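Local coordinates for phosphoenolpyruvate-protein phosphotransferase (Acinetobacter sp., PDB 3CI6), which probably transfers, in the full-length enzyme, the phosphoryl group of phosphoenolpyruvate to a protein histidine, this chain being its N-terminal GAF domain, at residues B[45-50]-B[130-135]; B[80-85]-B[115-120]. All blocks are in the same frame, centred on the assembly; numbering follows the deposited sequence. Where two conformers were deposited one is given.

Contact 1 of 2, residues B[45-50]-B[130-135]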
# COMPACT_ATOMS: atom_id res chain seq x y z
N CYS B 45 -12.16 -12.59 -7.49
CA CYS B 45 -11.31 -11.41 -7.39
C CYS B 45 -10.21 -11.54 -8.43
O CYS B 45 -9.51 -12.54 -8.45
CB CYS B 45 -10.72 -11.32 -6.02
SG CYS B 45 -9.60 -9.85 -5.84
N SER B 46 -10.09 -10.54 -9.28
CA SER B 46 -9.11 -10.55 -10.35
C SER B 46 -8.38 -9.24 -10.41
O SER B 46 -8.90 -8.20 -10.02
CB SER B 46 -9.80 -10.74 -11.69
OG SER B 46 -10.66 -11.85 -11.73
N ILE B 47 -7.19 -9.27 -11.00
CA ILE B 47 -6.44 -8.04 -11.21
C ILE B 47 -5.99 -7.97 -12.66
O ILE B 47 -5.49 -8.95 -13.25
CB ILE B 47 -5.26 -7.90 -10.24
CG1 ILE B 47 -4.57 -6.54 -10.40
CG2 ILE B 47 -4.29 -9.06 -10.40
CD1 ILE B 47 -5.44 -5.41 -10.20
N TYR B 48 -6.29 -6.83 -13.26
CA TYR B 48 -5.91 -6.52 -14.63
C TYR B 48 -4.85 -5.45 -14.56
O TYR B 48 -5.06 -4.37 -13.97
CB TYR B 48 -7.16 -6.00 -15.42
CG TYR B 48 -8.25 -7.00 -15.58
CD1 TYR B 48 -9.18 -7.14 -14.58
CD2 TYR B 48 -8.37 -7.81 -16.72
CE1 TYR B 48 -10.20 -8.07 -14.66
CE2 TYR B 48 -9.39 -8.73 -16.78
CZ TYR B 48 -10.29 -8.84 -15.75
OH TYR B 48 -11.35 -9.78 -15.76
N LEU B 49 -3.72 -5.66 -15.22
CA LEU B 49 -2.67 -4.65 -15.22
C LEU B 49 -2.60 -3.95 -16.55
O LEU B 49 -2.80 -4.56 -17.62
CB LEU B 49 -1.29 -5.25 -14.91
CG LEU B 49 -1.14 -5.81 -13.49
CD1 LEU B 49 0.35 -6.12 -13.30
CD2 LEU B 49 -1.69 -4.83 -12.45
N LEU B 50 -2.38 -2.65 -16.53
CA LEU B 50 -2.23 -1.90 -17.77
C LEU B 50 -0.88 -2.26 -18.41
O LEU B 50 0.16 -2.01 -17.82
CB LEU B 50 -2.39 -0.40 -17.47
CG LEU B 50 -2.89 0.49 -18.62
CD1 LEU B 50 -3.18 1.92 -18.15
CD2 LEU B 50 -1.87 0.43 -19.75
N GLY B 130 -3.44 -0.33 -13.16
CA GLY B 130 -4.31 -1.52 -13.29
C GLY B 130 -5.62 -1.30 -12.59
O GLY B 130 -5.88 -0.20 -12.11
N VAL B 131 -6.44 -2.33 -12.59
CA VAL B 131 -7.76 -2.32 -11.98
C VAL B 131 -7.97 -3.65 -11.29
O VAL B 131 -7.78 -4.70 -11.86
CB VAL B 131 -8.86 -2.09 -13.04
CG1 VAL B 131 -10.24 -2.20 -12.34
CG2 VAL B 131 -8.67 -0.75 -13.76
N LEU B 132 -8.38 -3.57 -10.03
CA LEU B 132 -8.79 -4.73 -9.27
C LEU B 132 -10.30 -4.88 -9.37
O LEU B 132 -11.04 -3.90 -9.24
CB LEU B 132 -8.38 -4.56 -7.82
CG LEU B 132 -8.93 -5.73 -7.06
CD1 LEU B 132 -7.89 -6.68 -6.84
CD2 LEU B 132 -9.81 -5.37 -5.88
N VAL B 133 -10.76 -6.11 -9.65
CA VAL B 133 -12.18 -6.37 -9.82
C VAL B 133 -12.63 -7.45 -8.85
O VAL B 133 -12.03 -8.52 -8.79
CB VAL B 133 -12.44 -6.81 -11.25
CG1 VAL B 133 -13.87 -7.26 -11.40
CG2 VAL B 133 -12.07 -5.68 -12.26
N VAL B 134 -13.70 -7.18 -8.11
CA VAL B 134 -14.39 -8.15 -7.28
C VAL B 134 -15.77 -8.35 -7.90
O VAL B 134 -16.48 -7.37 -8.22
CB VAL B 134 -14.46 -7.65 -5.82
CG1 VAL B 134 -15.53 -8.37 -5.05
CG2 VAL B 134 -13.09 -7.78 -5.14
N GLN B 135 -16.14 -9.59 -8.15
CA GLN B 135 -17.44 -9.90 -8.75
C GLN B 135 -18.14 -11.00 -7.98
O GLN B 135 -17.49 -11.87 -7.40
CB GLN B 135 -17.30 -10.37 -10.19
CG GLN B 135 -16.87 -9.25 -11.12
CD GLN B 135 -16.58 -9.78 -12.51
OE1 GLN B 135 -15.63 -10.55 -12.72
NE2 GLN B 135 -17.45 -9.41 -13.46
O HOH W 1 -12.82 -10.57 -12.79
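Four backbone hydrogen bonds join 45-50 and 130-135 in a regular antiparallel pairing, carried by two residue pairs, Ser-46 with Val-133 and Tyr-48 with Val-131. In the first, Val-133 N reaches Ser-46 O at 2.8 Å in an almost straight bond (176°), and Ser-46 N returns to Val-133 O at 2.8 Å. In the second, Tyr-48 N meets Val-131 O at 3.0 Å while Val-131 N donates to Tyr-48 O. The intervening pairs are non-hydrogen-bonded, and Gly-130, having no side chain, lets its CA close to 4.0 Å from Leu-49 CA, with Tyr-48 O and Leu-49 CD2 also near.

Side chains alternate between the two faces of the sheet. On the face of Cys-45, Ile-47 and Leu-132, Cys-45 SG stands anti to its own backbone N (chi1 179°) and lies 3.7 Å from Leu-132 CD1. Ile-47, turned the same way about chi1, brings CD1, in one of two conformers, to a tight 3.0 Å from Val-131 O and 3.9 Å from Leu-132 CB. On the other face the Tyr-48 ring, its CG beside the backbone N, crosses Val-133 obliquely, with CE1 3.9 Å from CG2 of Val-133. One water links Ser-46 OG with Gln-135 OE1, to which it donates, and has a weak bond to Tyr-48 OH; Ser-46 OG is also hydrogen-bonded to Ser-62 OG on strand 56-63.

Farther out, helices 25-40 and 144-167 cover the face of Cys-45, Ile-47 and Leu-132, and strand 56-63 pairs along the other edge of 45-50. Leu-49 also lines the pocket of the bound P4G molecule. Two central strands of an antiparallel sheet, backed on one face by helices, form the core typical of a GAF domain.

Contact 2 of 2, residues B[80-85]-B[115-120]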
# COMPACT_ATOMS: atom_id res chain seq x y z
N GLY B 80 -15.52 -1.05 -21.48
CA GLY B 80 -16.37 -1.59 -20.45
C GLY B 80 -16.16 -1.00 -19.06
O GLY B 80 -15.59 0.09 -18.91
N LEU B 81 -16.66 -1.69 -18.05
CA LEU B 81 -16.52 -1.20 -16.68
C LEU B 81 -15.08 -1.14 -16.19
O LEU B 81 -14.72 -0.20 -15.45
CB LEU B 81 -17.38 -2.00 -15.69
CG LEU B 81 -18.89 -1.88 -15.88
CD1 LEU B 81 -19.61 -3.00 -15.11
CD2 LEU B 81 -19.31 -0.44 -15.46
N VAL B 82 -14.23 -2.10 -16.58
CA VAL B 82 -12.83 -2.03 -16.18
C VAL B 82 -12.17 -0.78 -16.80
O VAL B 82 -11.45 -0.02 -16.11
CB VAL B 82 -12.05 -3.33 -16.58
CG1 VAL B 82 -10.56 -3.15 -16.42
CG2 VAL B 82 -12.61 -4.56 -15.80
N GLY B 83 -12.43 -0.55 -18.08
CA GLY B 83 -11.91 0.66 -18.72
C GLY B 83 -12.40 1.91 -18.02
O GLY B 83 -11.65 2.89 -17.89
N LEU B 84 -13.66 1.91 -17.57
CA LEU B 84 -14.22 3.09 -16.96
C LEU B 84 -13.56 3.40 -15.62
O LEU B 84 -13.29 4.56 -15.32
CB LEU B 84 -15.73 2.94 -16.77
CG LEU B 84 -16.49 4.17 -16.30
CD1 LEU B 84 -16.48 5.27 -17.34
CD2 LEU B 84 -17.94 3.81 -15.95
N VAL B 85 -13.27 2.36 -14.85
CA VAL B 85 -12.58 2.52 -13.58
C VAL B 85 -11.23 3.19 -13.85
O VAL B 85 -10.82 4.13 -13.15
CB VAL B 85 -12.35 1.20 -12.85
CG1 VAL B 85 -11.44 1.36 -11.66
CG2 VAL B 85 -13.71 0.56 -12.40
N ASN B 115 -23.63 -10.39 -11.27
CA ASN B 115 -24.51 -9.25 -11.12
C ASN B 115 -24.07 -8.24 -10.09
O ASN B 115 -24.79 -7.29 -9.82
CB ASN B 115 -25.93 -9.71 -10.82
CG ASN B 115 -26.56 -10.40 -12.02
OD1 ASN B 115 -26.44 -9.92 -13.15
ND2 ASN B 115 -27.12 -11.56 -11.79
N SER B 116 -22.89 -8.43 -9.51
CA SER B 116 -22.26 -7.38 -8.71
C SER B 116 -20.84 -7.14 -9.24
O SER B 116 -20.16 -8.06 -9.66
CB SER B 116 -22.22 -7.78 -7.23
OG SER B 116 -21.11 -8.62 -6.99
N PHE B 117 -20.43 -5.87 -9.22
CA PHE B 117 -19.12 -5.47 -9.72
C PHE B 117 -18.57 -4.41 -8.78
O PHE B 117 -19.21 -3.41 -8.53
CB PHE B 117 -19.26 -4.84 -11.11
CG PHE B 117 -17.97 -4.31 -11.68
CD1 PHE B 117 -17.59 -3.01 -11.43
CD2 PHE B 117 -17.14 -5.10 -12.46
CE1 PHE B 117 -16.45 -2.50 -11.96
CE2 PHE B 117 -15.96 -4.59 -13.00
CZ PHE B 117 -15.60 -3.30 -12.73
N LEU B 118 -17.36 -4.64 -8.31
CA LEU B 118 -16.64 -3.68 -7.49
C LEU B 118 -15.25 -3.53 -8.08
O LEU B 118 -14.42 -4.44 -8.00
CB LEU B 118 -16.59 -4.15 -6.04
CG LEU B 118 -15.67 -3.43 -5.07
CD1 LEU B 118 -15.83 -1.93 -5.08
CD2 LEU B 118 -15.90 -3.99 -3.63
N GLY B 119 -15.02 -2.41 -8.75
CA GLY B 119 -13.73 -2.16 -9.44
C GLY B 119 -13.00 -1.03 -8.74
O GLY B 119 -13.63 -0.00 -8.41
N VAL B 120 -11.69 -1.22 -8.52
CA VAL B 120 -10.89 -0.31 -7.74
C VAL B 120 -9.63 0.01 -8.55
O VAL B 120 -8.96 -0.91 -9.03
CB VAL B 120 -10.50 -0.93 -6.38
CG1 VAL B 120 -9.73 0.08 -5.59
CG2 VAL B 120 -11.74 -1.38 -5.64
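Helix 80-85 packs on a face of the GAF-domain sheet through Phe-117 and Gly-119 of strand 116-120, a small case of helix-on-sheet packing. The two axes run at 34° to each other and approach to 8.4 Å, and the contact is wholly apolar.

The tight part is built round the Phe-117 ring. Its CG lies anti to the backbone N (chi1 176°), with chi2 near a right angle, so the ring projects from the strand toward the helix. Leu-81 lies over one face: its CB sits 4.0 Å from the ring centroid, only 22° off the normal and shifted toward the rim at CZ, in a CH-pi contact. Because Leu-81 CG is turned beside its own backbone N, the leucine runs back along the ring as Phe-117 reaches forward, and CD1 comes over the inner end, 4.0 Å from Phe-117 CG. Val-85, one helical turn on, instead meets the ring at its edge, where CG2 is 4.1 Å from Phe-117 CE1.

Contact is looser at Val-82, whose CG2 passes Phe-117 CE2 at 4.4 Å; this valine also touches Val-131 and Val-133 of strand 127-136. Toward the beginning of both segments the helix and strand part company. On that side Leu-81 remains partly exposed, whereas Phe-117, Val-82 and Val-85 are buried. Leu-118 and Val-120 point away to the opposite face of the sheet, against helix 144-167.

Farther along the strand, Gly-119 has no side chain, and so Val-85 CG2 packs directly on its CA at 4.0 Å. The twin methyl of that valine, Val-85 CG1, is 3.8 Å from Val-120 C.

Contacts 1 and 2 have centres 9 Å apart and share one antiparallel sheet of the GAF domain. Along the chain the order is 45-50, 80-85, 115-120, 130-135, so contact 2 is nested inside the loop that contact 1 closes. Strands 116-124 and 127-136 follow each other and are sheet neighbours: Val-134 N to Leu-118 O and Leu-132 O to Val-120 N, both 2.8 Å, are probable hydrogen bonds between the contacts. Contact 1 therefore pairs strands inside the sheet, whereas contact 2 lays a helix on the face away from helix 144-167, so that helices lie against both faces. The helix of contact 2 also meets contact 1 directly, where Val-131 CG2 packs against Val-82 O.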